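Local coordinates for protein homoserine O-acetyltransferase (Bacillus anthracis str. 'Ames Ancestor', PDB 3I1I) that probably transfers an acetyl group from acetyl-CoA to the hydroxyl of L-homoserine, an early step of methionine biosynthesis, at residues K8-F12 with P102-T106; P26-G30 with V132-Q136; C315-Q321 with G350-G354. All coordinates share one frame; numbering follows the deposited sequence.

Contact 1. Residues K8-F12 with P102-T106; sequences KKEKF and PHVIT
Lys9 reaches across to the backbone of His103 in a surface contact between the start of edge strand 10-18 and the long loop that runs from strand 87-91 to helix 129-142. The two backbones stay well apart, with Lys9 CA and His103 CA separated by 7.3 Å. Lys9 and Ile105 carry the contact, Lys9 its polar half and Ile105 its apolar half. In Lys9, CG stands anti to the backbone N (chi1 -170°), and a bend at chi2 (86°) then swings the rest of the chain over to the loop, where NZ donates to His103 O at 2.7 Å. The bond meets the carbonyl with a C=O...N angle of 152° and lies slightly out of the carbonyl plane. The same ammonium forms a salt bridge with Asp92 and a hydrogen bond with Ser55, so three oxygen partners fix its position, and the carboxylate would be expected to stabilise its positive charge. Asp92 also accepts from the backbone N of Ile105, which ties the lysine and the loop to one acid.

Beside this polar grip, Ile105 packs back toward the strand. Its CD1 lies 4.0 Å from Lys9 CG, the two side chains sliding past each other in opposite directions. The same methyl is 3.8 Å from Glu10 O and 4.2 Å from Lys11 CB. The near part of the Lys11 chain lies beside the Ile105 methyls, and its extended course carries NZ to His170 of the second subunit, with a weak bond to Gln28. Strand 10-18 pairs with strand 24-34 through Glu10 with Tyr31 and Phe12 with Met29, Ile105 bonds to Gly30 of that same neighbour, and Phe12 packs on helix 129-142.

Contact 2. Residues P26-G30 with V132-Q136; sequences PVQMG and VARMQ
Val132 meets strand 26-30 through the end of one side chain, that of Met29: its CG1 lies 4.0 Å from the selenomethionine methyl CE, which is also 3.9 Å from Val132 O. That carbonyl already accepts the helical bond from Gln136 N. Ala133 and Arg134 face other neighbours. Met135, also a selenomethionine, points at the strand. A bend at chi3 (56°) brings its CE among Val27 and Met29, 4.0 Å from Val27 CG2 and 3.8 Å from Met29 CB. The two selenomethionines cross obliquely, each methyl lying near the base of the other's side chain, since Met29 CE is 4.0 Å from Met135 CB. This is helix-on-sheet packing of the alpha/beta-hydrolase fold: the axes of the two short segments pass 10.4 Å apart at 78°, so helix segment 132-136 runs nearly across strand segment 26-30, and apolar side chains fill the interval. Gln136 adds its aliphatic part, with CG 3.7 Å from Met29 CE, while its buried amide is satisfied by Trp164 of helix 156-167 (at OE1) and Thr91 of strand 87-91 (at NE2).

Contact 3. Residues C315-Q321 with G350-G354; sequences CKQDLLQ and GHMAG
Asp318 and His351 share a short, nearly straight hydrogen bond: ND1 donates to OD2 at 2.7 Å with an N-H...O angle of 168°. The acceptor lies almost in the imidazole plane and is met on its syn side, somewhat out of the carboxylate plane; carboxylate and ring planes are turned 62° apart. In both residues CG stands anti to the backbone N (chi1 -172° for His351), which lays the two side chains side by side, pointing the same way. The other oxygen is held by its own loop. Asp318 OD1 accepts from Leu320 N at 2.7 Å, closing an Asx turn, and from Gln321 N at 2.9 Å, the latter from above the carboxylate plane; these bonds fix the rotation of the group that orients the histidine.

Leu320 CD1 sits over one face of the His351 ring, 3.8 Å from its centroid, a CH-pi contact, while Gln321 CG approaches CE1. NE2 is bonded to Ser155 OG. Together the three residues have the geometry of a Ser-His-Asp catalytic triad, consistent with the family. A water bridges Leu319 N and His351 N.

The loop 315-321 follows strand 309-313, opening with a type I turn from Cys315 to Asp318 and leading to helix 324-335; the histidine sits in a 3-10 turn that leads into helix 353-356, while Ser155 lies between strand 150-154 and helix 156-167.

How the contacts relate
Contacts 1 and 2 adjoin, their centres 12 Å apart, at the edge of the central mixed sheet where strands 10-18 and 24-34 are neighbours. Their segments alternate along the chain, so the two N-terminal strands are joined in turn to the loop 102-106 and to helix 129-142. Contact 3 closes later and lies on the opposite side of the chain's centre, its centre 30 Å from that of contact 1 and 28 Å from that of contact 2. Its loop 315-321 leaves strand 309-313, near the other edge of the same sheet. Contacts 1 and 2 thus build the N-terminal margin, whereas contact 3 pairs the aspartate and histidine of the probable triad.

Contact 1. Residues K8-F12 with P102-T106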
ATOM      1  N   LYS A   8      -7.769   1.616 -37.696  1.00 37.05           N
ATOM      2  CA  LYS A   8      -8.923   2.471 -37.533  1.00 37.54           C
ATOM      3  C   LYS A   8      -9.647   2.081 -36.261  1.00 35.71           C
ATOM      4  O   LYS A   8      -9.937   0.918 -36.061  1.00 36.51           O
ATOM      5  CB  LYS A   8      -9.869   2.314 -38.729  1.00 38.27           C
ATOM      6  CG  LYS A   8     -10.690   3.590 -39.027  1.00 43.09           C
ATOM      7  CD  LYS A   8     -12.210   3.325 -39.252  1.00 48.47           C
ATOM      8  CE  LYS A   8     -13.083   4.573 -38.897  1.00 50.60           C
ATOM      9  NZ  LYS A   8     -12.614   5.849 -39.589  1.00 52.75           N
ATOM     10  N   LYS A   9      -9.931   3.037 -35.400  1.00 33.96           N
ATOM     11  CA  LYS A   9     -10.720   2.760 -34.222  1.00 33.30           C
ATOM     12  C   LYS A   9     -12.185   2.654 -34.617  1.00 33.03           C
ATOM     13  O   LYS A   9     -12.672   3.457 -35.396  1.00 32.97           O
ATOM     14  CB  LYS A   9     -10.537   3.869 -33.192  1.00 32.81           C
ATOM     15  CG  LYS A   9     -11.133   3.559 -31.811  1.00 32.40           C
ATOM     16  CD  LYS A   9     -10.179   2.781 -30.914  1.00 31.41           C
ATOM     17  CE  LYS A   9     -10.860   2.392 -29.587  1.00 31.03           C
ATOM     18  NZ  LYS A   9      -9.877   2.129 -28.513  1.00 30.75           N
ATOM     19  N   GLU A  10     -12.878   1.662 -34.091  1.00 32.79           N
ATOM     20  CA  GLU A  10     -14.320   1.533 -34.282  1.00 33.38           C
ATOM     21  C   GLU A  10     -15.011   1.601 -32.933  1.00 33.19           C
ATOM     22  O   GLU A  10     -14.363   1.620 -31.863  1.00 32.34           O
ATOM     23  CB  GLU A  10     -14.678   0.195 -34.895  1.00 33.81           C
ATOM     24  CG  GLU A  10     -13.827  -0.223 -36.047  1.00 38.21           C
ATOM     25  CD  GLU A  10     -14.287   0.331 -37.361  1.00 45.89           C
ATOM     26  OE1 GLU A  10     -13.725  -0.161 -38.378  1.00 54.24           O
ATOM     27  OE2 GLU A  10     -15.176   1.240 -37.400  1.00 46.15           O
ATOM     28  N   LYS A  11     -16.337   1.581 -32.992  1.00 32.82           N
ATOM     29  CA  LYS A  11     -17.163   1.741 -31.811  1.00 33.04           C
ATOM     30  C   LYS A  11     -18.332   0.756 -31.856  1.00 32.05           C
ATOM     31  O   LYS A  11     -18.999   0.648 -32.868  1.00 32.88           O
ATOM     32  CB  LYS A  11     -17.665   3.183 -31.779  1.00 33.09           C
ATOM     33  CG  LYS A  11     -18.678   3.507 -30.719  1.00 36.47           C
ATOM     34  CD  LYS A  11     -18.937   5.028 -30.685  1.00 41.26           C
ATOM     35  CE  LYS A  11     -20.079   5.405 -29.731  1.00 43.37           C
ATOM     36  NZ  LYS A  11     -20.128   6.841 -29.330  1.00 45.04           N
ATOM     37  N   PHE A  12     -18.570   0.037 -30.769  1.00 31.23           N
ATOM     38  CA  PHE A  12     -19.721  -0.836 -30.628  1.00 30.34           C
ATOM     39  C   PHE A  12     -20.567  -0.352 -29.462  1.00 30.50           C
ATOM     40  O   PHE A  12     -20.037  -0.022 -28.400  1.00 31.02           O
ATOM     41  CB  PHE A  12     -19.260  -2.261 -30.378  1.00 30.03           C
ATOM     42  CG  PHE A  12     -20.389  -3.244 -30.152  1.00 28.53           C
ATOM     43  CD1 PHE A  12     -21.274  -3.548 -31.178  1.00 28.21           C
ATOM     44  CD2 PHE A  12     -20.561  -3.867 -28.919  1.00 26.74           C
ATOM     45  CE1 PHE A  12     -22.311  -4.453 -30.984  1.00 26.84           C
ATOM     46  CE2 PHE A  12     -21.566  -4.801 -28.715  1.00 25.89           C
ATOM     47  CZ  PHE A  12     -22.459  -5.091 -29.765  1.00 27.46           C
ATOM     48  N   PRO A 102      -8.005   9.987 -25.836  1.00 39.95           N
ATOM     49  CA  PRO A 102      -9.092  10.221 -26.774  1.00 39.24           C
ATOM     50  C   PRO A 102      -9.348   9.086 -27.757  1.00 38.22           C
ATOM     51  O   PRO A 102     -10.398   9.072 -28.397  1.00 38.08           O
ATOM     52  CB  PRO A 102      -8.627  11.468 -27.540  1.00 39.68           C
ATOM     53  CG  PRO A 102      -7.157  11.372 -27.522  1.00 40.08           C
ATOM     54  CD  PRO A 102      -6.836  10.836 -26.147  1.00 40.22           C
ATOM     55  N   HIS A 103      -8.407   8.151 -27.870  1.00 36.37           N
ATOM     56  CA  HIS A 103      -8.634   6.929 -28.620  1.00 34.67           C
ATOM     57  C   HIS A 103      -9.439   5.859 -27.873  1.00 32.76           C
ATOM     58  O   HIS A 103      -9.691   4.797 -28.446  1.00 33.01           O
ATOM     59  CB  HIS A 103      -7.308   6.286 -28.967  1.00 35.20           C
ATOM     60  CG  HIS A 103      -6.490   7.080 -29.918  1.00 37.74           C
ATOM     61  ND1 HIS A 103      -6.901   7.351 -31.208  1.00 39.10           N
ATOM     62  CD2 HIS A 103      -5.286   7.675 -29.767  1.00 37.93           C
ATOM     63  CE1 HIS A 103      -5.973   8.064 -31.812  1.00 38.80           C
ATOM     64  NE2 HIS A 103      -4.979   8.264 -30.965  1.00 37.57           N
ATOM     65  N   VAL A 104      -9.802   6.091 -26.611  1.00 29.97           N
ATOM     66  CA  VAL A 104     -10.419   5.050 -25.787  1.00 27.40           C
ATOM     67  C   VAL A 104     -11.916   5.227 -25.770  1.00 27.08           C
ATOM     68  O   VAL A 104     -12.404   6.323 -25.554  1.00 27.65           O
ATOM     69  CB  VAL A 104      -9.834   5.129 -24.363  1.00 27.55           C
ATOM     70  CG1 VAL A 104     -10.696   4.371 -23.317  1.00 23.13           C
ATOM     71  CG2 VAL A 104      -8.349   4.682 -24.386  1.00 25.04           C
ATOM     72  N   ILE A 105     -12.674   4.175 -26.005  1.00 26.56           N
ATOM     73  CA  ILE A 105     -14.133   4.278 -25.913  1.00 26.01           C
ATOM     74  C   ILE A 105     -14.644   3.228 -24.925  1.00 26.43           C
ATOM     75  O   ILE A 105     -14.549   2.026 -25.175  1.00 25.86           O
ATOM     76  CB  ILE A 105     -14.817   4.088 -27.323  1.00 26.59           C
ATOM     77  CG1 ILE A 105     -14.321   5.174 -28.302  1.00 26.70           C
ATOM     78  CG2 ILE A 105     -16.346   4.095 -27.203  1.00 21.40           C
ATOM     79  CD1 ILE A 105     -14.345   4.754 -29.790  1.00 28.25           C
ATOM     80  N   THR A 106     -15.180   3.697 -23.801  1.00 26.65           N
ATOM     81  CA  THR A 106     -15.465   2.832 -22.660  1.00 26.68           C
ATOM     82  C   THR A 106     -16.738   3.299 -21.977  1.00 26.48           C
ATOM     83  O   THR A 106     -17.210   4.397 -22.253  1.00 26.43           O
ATOM     84  CB  THR A 106     -14.312   2.872 -21.621  1.00 26.58           C
ATOM     85  OG1 THR A 106     -14.413   1.734 -20.762  1.00 27.71           O
ATOM     86  CG2 THR A 106     -14.337   4.152 -20.770  1.00 25.09           C
TER

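Contact 2. Residues P26-G30 with V132-Q136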
ATOM      1  N   PRO A  26     -27.048   1.418 -20.608  1.00 26.81           N
ATOM      2  CA  PRO A  26     -26.366   1.476 -21.905  1.00 26.25           C
ATOM      3  C   PRO A  26     -24.830   1.435 -21.757  1.00 26.11           C
ATOM      4  O   PRO A  26     -24.263   2.059 -20.850  1.00 24.44           O
ATOM      5  CB  PRO A  26     -26.798   2.848 -22.499  1.00 25.87           C
ATOM      6  CG  PRO A  26     -27.972   3.294 -21.702  1.00 26.27           C
ATOM      7  CD  PRO A  26     -27.900   2.603 -20.361  1.00 27.15           C
ATOM      8  N   VAL A  27     -24.181   0.750 -22.688  1.00 26.00           N
ATOM      9  CA  VAL A  27     -22.727   0.653 -22.712  1.00 26.24           C
ATOM     10  C   VAL A  27     -22.201   0.848 -24.135  1.00 26.98           C
ATOM     11  O   VAL A  27     -22.912   0.591 -25.103  1.00 27.45           O
ATOM     12  CB  VAL A  27     -22.268  -0.745 -22.209  1.00 26.09           C
ATOM     13  CG1 VAL A  27     -22.750  -1.002 -20.753  1.00 25.01           C
ATOM     14  CG2 VAL A  27     -22.784  -1.791 -23.110  1.00 23.61           C
ATOM     15  N   GLN A  28     -20.956   1.291 -24.241  1.00 27.04           N
ATOM     16  CA  GLN A  28     -20.225   1.348 -25.504  1.00 27.18           C
ATOM     17  C   GLN A  28     -18.848   0.734 -25.272  1.00 27.05           C
ATOM     18  O   GLN A  28     -18.390   0.629 -24.148  1.00 26.51           O
ATOM     19  CB  GLN A  28     -20.049   2.780 -25.975  1.00 27.33           C
ATOM     20  CG  GLN A  28     -19.445   3.682 -24.887  1.00 30.16           C
ATOM     21  CD  GLN A  28     -19.153   5.109 -25.332  1.00 31.22           C
ATOM     22  OE1 GLN A  28     -19.657   5.570 -26.349  1.00 32.17           O
ATOM     23  NE2 GLN A  28     -18.296   5.802 -24.566  1.00 29.98           N
HETATM   24  N   MSE A  29     -18.183   0.388 -26.364  1.00 26.86           N
HETATM   25  CA  MSE A  29     -16.953  -0.343 -26.329  1.00 26.12           C
HETATM   26  C   MSE A  29     -16.154  -0.055 -27.589  1.00 25.00           C
HETATM   27  O   MSE A  29     -16.581  -0.379 -28.685  1.00 24.32           O
HETATM   28  CB  MSE A  29     -17.267  -1.829 -26.239  1.00 26.55           C
HETATM   29  CG  MSE A  29     -16.055  -2.707 -25.941  1.00 28.54           C
HETATM   30 SE   MSE A  29     -16.558  -4.596 -26.011  0.65 32.23          SE
HETATM   31  CE  MSE A  29     -15.859  -5.177 -24.360  1.00 37.69           C
ATOM     32  N   GLY A  30     -14.973   0.522 -27.444  1.00 23.88           N
ATOM     33  CA  GLY A  30     -14.137   0.735 -28.613  1.00 23.91           C
ATOM     34  C   GLY A  30     -13.535  -0.566 -29.066  1.00 23.12           C
ATOM     35  O   GLY A  30     -13.415  -1.470 -28.285  1.00 23.71           O
ATOM     36  N   VAL A 132     -17.167  -8.288 -19.372  1.00 21.63           N
ATOM     37  CA  VAL A 132     -16.430  -7.897 -20.553  1.00 21.25           C
ATOM     38  C   VAL A 132     -16.541  -8.968 -21.682  1.00 22.14           C
ATOM     39  O   VAL A 132     -16.748  -8.630 -22.857  1.00 22.23           O
ATOM     40  CB  VAL A 132     -14.959  -7.525 -20.230  1.00 21.44           C
ATOM     41  CG1 VAL A 132     -14.149  -7.349 -21.515  1.00 17.68           C
ATOM     42  CG2 VAL A 132     -14.898  -6.238 -19.314  1.00 19.76           C
ATOM     43  N   ALA A 133     -16.436 -10.233 -21.307  1.00 21.95           N
ATOM     44  CA  ALA A 133     -16.576 -11.340 -22.225  1.00 22.18           C
ATOM     45  C   ALA A 133     -18.014 -11.345 -22.830  1.00 23.20           C
ATOM     46  O   ALA A 133     -18.181 -11.572 -24.026  1.00 23.34           O
ATOM     47  CB  ALA A 133     -16.260 -12.666 -21.493  1.00 20.54           C
ATOM     48  N   ARG A 134     -19.039 -11.065 -22.030  1.00 24.11           N
ATOM     49  CA  ARG A 134     -20.405 -11.041 -22.570  1.00 25.69           C
ATOM     50  C   ARG A 134     -20.590  -9.908 -23.589  1.00 25.79           C
ATOM     51  O   ARG A 134     -21.210 -10.111 -24.628  1.00 25.70           O
ATOM     52  CB  ARG A 134     -21.457 -10.932 -21.475  1.00 26.38           C
ATOM     53  CG  ARG A 134     -21.361 -12.049 -20.399  1.00 28.93           C
ATOM     54  CD  ARG A 134     -22.665 -12.768 -20.309  1.00 34.32           C
ATOM     55  NE  ARG A 134     -22.761 -13.774 -19.237  1.00 37.43           N
ATOM     56  CZ  ARG A 134     -22.625 -15.096 -19.405  1.00 38.35           C
ATOM     57  NH1 ARG A 134     -22.332 -15.640 -20.603  1.00 37.74           N
ATOM     58  NH2 ARG A 134     -22.772 -15.883 -18.348  1.00 38.72           N
HETATM   59  N   MSE A 135     -20.010  -8.741 -23.317  1.00 26.05           N
HETATM   60  CA  MSE A 135     -20.082  -7.665 -24.263  1.00 26.66           C
HETATM   61  C   MSE A 135     -19.334  -7.995 -25.545  1.00 26.52           C
HETATM   62  O   MSE A 135     -19.888  -7.840 -26.612  1.00 27.49           O
HETATM   63  CB  MSE A 135     -19.563  -6.387 -23.664  1.00 27.12           C
HETATM   64  CG  MSE A 135     -20.560  -5.777 -22.712  1.00 30.78           C
HETATM   65 SE   MSE A 135     -19.695  -4.362 -21.702  0.65 35.97          SE
HETATM   66  CE  MSE A 135     -19.070  -3.268 -23.220  1.00 28.04           C
ATOM     67  N   GLN A 136     -18.098  -8.473 -25.440  1.00 25.38           N
ATOM     68  CA  GLN A 136     -17.328  -8.863 -26.603  1.00 25.13           C
ATOM     69  C   GLN A 136     -18.076  -9.876 -27.498  1.00 25.90           C
ATOM     70  O   GLN A 136     -18.051  -9.789 -28.723  1.00 24.92           O
ATOM     71  CB  GLN A 136     -16.028  -9.495 -26.152  1.00 24.85           C
ATOM     72  CG  GLN A 136     -14.992  -8.513 -25.603  1.00 24.31           C
ATOM     73  CD  GLN A 136     -13.773  -9.260 -25.087  1.00 24.51           C
ATOM     74  OE1 GLN A 136     -13.887 -10.376 -24.560  1.00 18.99           O
ATOM     75  NE2 GLN A 136     -12.605  -8.681 -25.282  1.00 22.76           N
TER

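Contact 3. Residues C315-Q321 with G350-G354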
ATOM      1  N   CYS A 315       5.014 -16.945 -16.083  1.00 21.10           N
ATOM      2  CA  CYS A 315       6.375 -16.650 -15.847  1.00 22.13           C
ATOM      3  C   CYS A 315       6.705 -17.057 -14.437  1.00 22.40           C
ATOM      4  O   CYS A 315       6.081 -16.589 -13.475  1.00 21.84           O
ATOM      5  CB  CYS A 315       6.638 -15.146 -15.994  1.00 22.94           C
ATOM      6  SG  CYS A 315       8.441 -14.818 -15.814  1.00 25.50           S
ATOM      7  N   LYS A 316       7.728 -17.888 -14.314  1.00 23.21           N
ATOM      8  CA  LYS A 316       8.181 -18.413 -13.034  1.00 24.01           C
ATOM      9  C   LYS A 316       8.534 -17.361 -11.970  1.00 23.73           C
ATOM     10  O   LYS A 316       8.407 -17.620 -10.778  1.00 23.26           O
ATOM     11  CB  LYS A 316       9.404 -19.248 -13.291  1.00 25.60           C
ATOM     12  CG  LYS A 316       9.989 -19.921 -12.051  1.00 29.89           C
ATOM     13  CD  LYS A 316      11.066 -20.895 -12.507  1.00 35.81           C
ATOM     14  CE  LYS A 316      11.132 -22.120 -11.615  1.00 39.15           C
ATOM     15  NZ  LYS A 316      11.841 -21.742 -10.392  1.00 43.22           N
ATOM     16  N   GLN A 317       8.981 -16.190 -12.411  1.00 23.00           N
ATOM     17  CA  GLN A 317       9.302 -15.099 -11.516  1.00 22.39           C
ATOM     18  C   GLN A 317       8.144 -14.121 -11.302  1.00 22.06           C
ATOM     19  O   GLN A 317       8.333 -13.051 -10.718  1.00 21.17           O
ATOM     20  CB  GLN A 317      10.504 -14.343 -12.070  1.00 22.61           C
ATOM     21  CG  GLN A 317      11.819 -15.070 -11.914  1.00 21.29           C
ATOM     22  CD  GLN A 317      12.029 -16.196 -12.890  1.00 23.65           C
ATOM     23  OE1 GLN A 317      11.610 -16.155 -14.068  1.00 25.67           O
ATOM     24  NE2 GLN A 317      12.662 -17.237 -12.410  1.00 22.99           N
ATOM     25  N   ASP A 318       6.953 -14.462 -11.781  1.00 22.15           N
ATOM     26  CA  ASP A 318       5.782 -13.567 -11.622  1.00 22.01           C
ATOM     27  C   ASP A 318       5.339 -13.591 -10.184  1.00 21.69           C
ATOM     28  O   ASP A 318       4.944 -14.660  -9.688  1.00 21.06           O
ATOM     29  CB  ASP A 318       4.631 -14.071 -12.494  1.00 22.29           C
ATOM     30  CG  ASP A 318       3.552 -13.061 -12.689  1.00 21.33           C
ATOM     31  OD1 ASP A 318       3.291 -12.195 -11.802  1.00 19.49           O
ATOM     32  OD2 ASP A 318       2.947 -13.176 -13.760  1.00 19.49           O
ATOM     33  N   LEU A 319       5.421 -12.431  -9.527  1.00 21.48           N
ATOM     34  CA  LEU A 319       4.956 -12.260  -8.168  1.00 21.72           C
ATOM     35  C   LEU A 319       3.465 -11.971  -8.073  1.00 22.31           C
ATOM     36  O   LEU A 319       2.856 -12.101  -6.969  1.00 22.86           O
ATOM     37  CB  LEU A 319       5.690 -11.123  -7.487  1.00 21.87           C
ATOM     38  CG  LEU A 319       7.210 -11.233  -7.300  1.00 24.68           C
ATOM     39  CD1 LEU A 319       7.766  -9.816  -6.998  1.00 25.39           C
ATOM     40  CD2 LEU A 319       7.627 -12.232  -6.209  1.00 22.98           C
ATOM     41  N   LEU A 320       2.860 -11.522  -9.171  1.00 22.86           N
ATOM     42  CA  LEU A 320       1.424 -11.162  -9.157  1.00 23.29           C
ATOM     43  C   LEU A 320       0.598 -12.384  -9.435  1.00 23.18           C
ATOM     44  O   LEU A 320      -0.470 -12.544  -8.870  1.00 24.34           O
ATOM     45  CB  LEU A 320       1.076 -10.094 -10.197  1.00 23.83           C
ATOM     46  CG  LEU A 320       1.533  -8.687  -9.853  1.00 24.41           C
ATOM     47  CD1 LEU A 320       1.525  -7.858 -11.148  1.00 23.11           C
ATOM     48  CD2 LEU A 320       0.640  -8.063  -8.755  1.00 25.32           C
ATOM     49  N   GLN A 321       1.105 -13.250 -10.297  1.00 22.81           N
ATOM     50  CA  GLN A 321       0.377 -14.412 -10.739  1.00 22.68           C
ATOM     51  C   GLN A 321       1.259 -15.658 -10.629  1.00 23.27           C
ATOM     52  O   GLN A 321       1.871 -16.096 -11.615  1.00 22.99           O
ATOM     53  CB  GLN A 321      -0.091 -14.204 -12.187  1.00 22.88           C
ATOM     54  CG  GLN A 321      -1.165 -13.088 -12.375  1.00 21.65           C
ATOM     55  CD  GLN A 321      -2.417 -13.328 -11.553  1.00 21.80           C
ATOM     56  OE1 GLN A 321      -2.720 -14.463 -11.136  1.00 25.60           O
ATOM     57  NE2 GLN A 321      -3.114 -12.264 -11.260  1.00 19.90           N
ATOM     58  N   GLY A 350       9.796 -10.721 -14.652  1.00 20.78           N
ATOM     59  CA  GLY A 350       8.665 -11.186 -13.853  1.00 21.39           C
ATOM     60  C   GLY A 350       7.366 -11.166 -14.651  1.00 22.23           C
ATOM     61  O   GLY A 350       7.339 -11.611 -15.819  1.00 21.91           O
ATOM     62  N   HIS A 351       6.314 -10.612 -14.039  1.00 21.74           N
ATOM     63  CA  HIS A 351       5.010 -10.494 -14.670  1.00 21.64           C
ATOM     64  C   HIS A 351       5.079  -9.833 -16.048  1.00 22.44           C
ATOM     65  O   HIS A 351       4.427 -10.286 -16.986  1.00 22.89           O
ATOM     66  CB  HIS A 351       4.121  -9.660 -13.770  1.00 21.56           C
ATOM     67  CG  HIS A 351       2.694  -9.614 -14.188  1.00 21.16           C
ATOM     68  ND1 HIS A 351       1.880 -10.737 -14.226  1.00 18.89           N
ATOM     69  CD2 HIS A 351       1.929  -8.569 -14.583  1.00 18.46           C
ATOM     70  CE1 HIS A 351       0.671 -10.368 -14.619  1.00 17.99           C
ATOM     71  NE2 HIS A 351       0.678  -9.063 -14.845  1.00 16.81           N
HETATM   72  N   MSE A 352       5.874  -8.770 -16.169  1.00 23.11           N
HETATM   73  CA  MSE A 352       5.967  -7.983 -17.405  1.00 23.02           C
HETATM   74  C   MSE A 352       6.664  -8.725 -18.535  1.00 23.05           C
HETATM   75  O   MSE A 352       6.661  -8.252 -19.670  1.00 23.67           O
HETATM   76  CB  MSE A 352       6.720  -6.674 -17.144  1.00 24.43           C
HETATM   77  CG  MSE A 352       6.048  -5.726 -16.161  1.00 24.75           C
HETATM   78 SE   MSE A 352       4.145  -5.474 -16.610  0.65 32.38          SE
HETATM   79  CE  MSE A 352       4.217  -4.625 -18.315  1.00 24.03           C
ATOM     80  N   ALA A 353       7.246  -9.886 -18.253  1.00 22.26           N
ATOM     81  CA  ALA A 353       7.745 -10.744 -19.326  1.00 22.12           C
ATOM     82  C   ALA A 353       6.623 -11.061 -20.339  1.00 22.54           C
ATOM     83  O   ALA A 353       6.861 -11.290 -21.537  1.00 20.42           O
ATOM     84  CB  ALA A 353       8.360 -12.061 -18.757  1.00 20.30           C
ATOM     85  N   GLY A 354       5.394 -11.100 -19.840  1.00 23.55           N
ATOM     86  CA  GLY A 354       4.280 -11.466 -20.684  1.00 24.80           C
ATOM     87  C   GLY A 354       3.987 -10.417 -21.729  1.00 25.89           C
ATOM     88  O   GLY A 354       3.341 -10.715 -22.714  1.00 25.85           O
TER
HETATM   89  O   HOH W   1       6.590  -9.971 -10.940  1.00 15.33           O